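Local structure of phosphoribosylaminoimidazole-succinocarboxamide synthase (Thermotoga maritima, 1KUT) at residues E83-L88 with E112-D117. The protein catalyses the ATP-dependent joining of L-aspartate to 5-amino-1-(5-phospho-D-ribosyl)imidazole-4-carboxylate, a step of de novo purine biosynthesis. Sequence-based numbering, arbitrary orientation.
Sequences EVVVRL and EFFIKD
Arg87 grips Glu112 side-on, two of its nitrogens closing on one carboxylate oxygen on the Val85 face of an antiparallel strand pair. From CB the arginine chain runs extended to NE, with CG anti to its carbonyl carbon (chi1 -63°). CD passes 3.7 Å from Glu112 OE1, and NE donates to the same oxygen at 2.6 Å. Beyond CZ, NH2 adds a second bond to Glu112 OE1 at 2.8 Å, while NH1 turns to a long, weak ion pair with Asp168. Both bonds lie close to the guanidinium plane, yet the carboxylate is turned 69° from it, and NE meets OE1 from above the carboxylate plane. Val85 CG1 sits over the centre of one guanidinium face. Glu112 OE2 is bridged to Arg97, so the carboxylate is shared by two arginines, whose NH2 groups come close to each other. An alanine here, without the guanidinium, would probably leave the charge of Glu112 to Arg97 and its carboxylate freer to turn, and open a gap over Val85 CG1.

Along the strands, Val85 and Glu112, then Glu83 and Phe114, form hydrogen-bonded pairs. Val85 CG2 touches the Phe114 ring obliquely, 4.0 Å from CD2. Between these pairs lies the non-hydrogen-bonded pair Val84 and Phe113, whose side chains emerge on the other face. There Val84 CG1 lies over one face of the Phe113 ring, offset toward its rim, in a CH-pi contact 4.3 Å from the centroid, and CG2 meets Phe113 CE2 at 3.8 Å. At the far end Lys116 NZ, whose main partner is Glu172, reaches Glu83 OE2 in a weak salt bridge of 3.2 Å.

Strand 78-87 pairs in its antiparallel sheet with strands 105-115 and 164-175. The Val84 and Phe113 face is apolar; the other mixes the Val85 and Phe114 contact with the charged pairs, and there Arg87 and Arg97 would probably favour an ionised Glu112.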
loop_
_atom_site.group_PDB
_atom_site.type_symbol
_atom_site.label_atom_id
_atom_site.label_comp_id
_atom_site.label_asym_id
_atom_site.label_seq_id
_atom_site.Cartn_x
_atom_site.Cartn_y
_atom_site.Cartn_z
ATOM N N GLU B 83 0.992 0.876 11.903
ATOM C CA GLU B 83 1.622 -0.401 12.198
ATOM C C GLU B 83 2.696 -0.508 11.120
ATOM O O GLU B 83 2.391 -0.529 9.942
ATOM C CB GLU B 83 0.614 -1.544 12.087
ATOM C CG GLU B 83 -0.344 -1.610 13.262
ATOM C CD GLU B 83 -1.206 -2.872 13.266
ATOM O OE1 GLU B 83 -0.698 -3.953 12.893
ATOM O OE2 GLU B 83 -2.392 -2.789 13.662
ATOM N N VAL B 84 3.960 -0.525 11.525
ATOM C CA VAL B 84 5.063 -0.593 10.581
ATOM C C VAL B 84 5.622 -2.012 10.607
ATOM O O VAL B 84 6.137 -2.471 11.631
ATOM C CB VAL B 84 6.194 0.399 10.961
ATOM C CG1 VAL B 84 7.197 0.497 9.809
ATOM C CG2 VAL B 84 5.615 1.763 11.314
ATOM N N VAL B 85 5.544 -2.691 9.470
ATOM C CA VAL B 85 6.003 -4.056 9.373
ATOM C C VAL B 85 7.274 -4.185 8.554
ATOM O O VAL B 85 7.394 -3.600 7.470
ATOM C CB VAL B 85 4.910 -4.930 8.726
ATOM C CG1 VAL B 85 5.382 -6.373 8.602
ATOM C CG2 VAL B 85 3.628 -4.842 9.550
ATOM N N VAL B 86 8.233 -4.943 9.081
ATOM C CA VAL B 86 9.466 -5.181 8.361
ATOM C C VAL B 86 9.501 -6.668 8.047
ATOM O O VAL B 86 9.294 -7.515 8.935
ATOM C CB VAL B 86 10.700 -4.800 9.189
ATOM C CG1 VAL B 86 11.959 -5.067 8.382
ATOM C CG2 VAL B 86 10.640 -3.328 9.563
ATOM N N ARG B 87 9.737 -7.002 6.784
ATOM C CA ARG B 87 9.794 -8.399 6.407
ATOM C C ARG B 87 11.197 -8.754 5.966
ATOM O O ARG B 87 11.821 -8.017 5.207
ATOM C CB ARG B 87 8.813 -8.690 5.270
ATOM C CG ARG B 87 7.363 -8.448 5.651
ATOM C CD ARG B 87 6.461 -8.539 4.452
ATOM N NE ARG B 87 5.133 -8.026 4.769
ATOM C CZ ARG B 87 4.241 -8.654 5.529
ATOM N NH1 ARG B 87 4.527 -9.836 6.053
ATOM N NH2 ARG B 87 3.065 -8.086 5.771
ATOM N N LEU B 88 11.685 -9.885 6.472
ATOM C CA LEU B 88 12.997 -10.394 6.141
ATOM C C LEU B 88 12.785 -11.640 5.295
ATOM O O LEU B 88 13.627 -11.999 4.472
ATOM C CB LEU B 88 13.752 -10.763 7.424
ATOM C CG LEU B 88 14.818 -9.799 7.957
ATOM C CD1 LEU B 88 14.366 -8.381 7.817
ATOM C CD2 LEU B 88 15.112 -10.131 9.409
ATOM N N GLU B 112 6.664 -2.062 5.311
ATOM C CA GLU B 112 5.296 -1.773 4.878
ATOM C C GLU B 112 4.527 -0.997 5.948
ATOM O O GLU B 112 4.643 -1.293 7.141
ATOM C CB GLU B 112 4.508 -3.066 4.642
ATOM C CG GLU B 112 4.948 -3.939 3.489
ATOM C CD GLU B 112 3.921 -5.035 3.173
ATOM O OE1 GLU B 112 3.757 -5.990 3.973
ATOM O OE2 GLU B 112 3.267 -4.930 2.118
ATOM N N PHE B 113 3.719 -0.028 5.533
ATOM C CA PHE B 113 2.912 0.711 6.495
ATOM C C PHE B 113 1.447 0.309 6.385
ATOM O O PHE B 113 0.923 0.058 5.304
ATOM C CB PHE B 113 3.021 2.221 6.293
ATOM C CG PHE B 113 4.346 2.796 6.685
ATOM C CD1 PHE B 113 5.440 2.716 5.823
ATOM C CD2 PHE B 113 4.505 3.435 7.920
ATOM C CE1 PHE B 113 6.674 3.267 6.186
ATOM C CE2 PHE B 113 5.739 3.988 8.287
ATOM C CZ PHE B 113 6.825 3.905 7.420
ATOM N N PHE B 114 0.787 0.264 7.529
ATOM C CA PHE B 114 -0.622 -0.076 7.607
ATOM C C PHE B 114 -1.298 0.894 8.561
ATOM O O PHE B 114 -0.843 1.102 9.688
ATOM C CB PHE B 114 -0.801 -1.486 8.154
ATOM C CG PHE B 114 -0.376 -2.555 7.210
ATOM C CD1 PHE B 114 -1.283 -3.095 6.300
ATOM C CD2 PHE B 114 0.935 -3.038 7.232
ATOM C CE1 PHE B 114 -0.895 -4.109 5.427
ATOM C CE2 PHE B 114 1.338 -4.053 6.358
ATOM C CZ PHE B 114 0.420 -4.594 5.455
ATOM N N ILE B 115 -2.377 1.504 8.108
ATOM C CA ILE B 115 -3.105 2.403 8.970
ATOM C C ILE B 115 -3.797 1.522 9.989
ATOM O O ILE B 115 -4.581 0.639 9.625
ATOM C CB ILE B 115 -4.160 3.184 8.185
ATOM C CG1 ILE B 115 -3.452 4.231 7.323
ATOM C CG2 ILE B 115 -5.188 3.832 9.154
ATOM C CD1 ILE B 115 -4.400 5.173 6.619
ATOM N N LYS B 116 -3.509 1.729 11.269
ATOM C CA LYS B 116 -4.191 0.894 12.240
ATOM C C LYS B 116 -5.632 1.414 12.355
ATOM O O LYS B 116 -5.893 2.528 12.821
ATOM C CB LYS B 116 -3.436 0.861 13.586
ATOM C CG LYS B 116 -3.632 2.015 14.528
ATOM C CD LYS B 116 -2.769 1.832 15.795
ATOM C CE LYS B 116 -3.120 0.573 16.624
ATOM N NZ LYS B 116 -2.646 -0.727 16.047
ATOM N N ASP B 117 -6.556 0.595 11.866
ATOM C CA ASP B 117 -7.976 0.914 11.850
ATOM C C ASP B 117 -8.725 -0.412 11.741
ATOM O O ASP B 117 -9.024 -0.882 10.635
ATOM C CB ASP B 117 -8.286 1.801 10.638
ATOM C CG ASP B 117 -9.763 2.143 10.512
ATOM O OD1 ASP B 117 -10.104 2.942 9.612
ATOM O OD2 ASP B 117 -10.583 1.621 11.302
#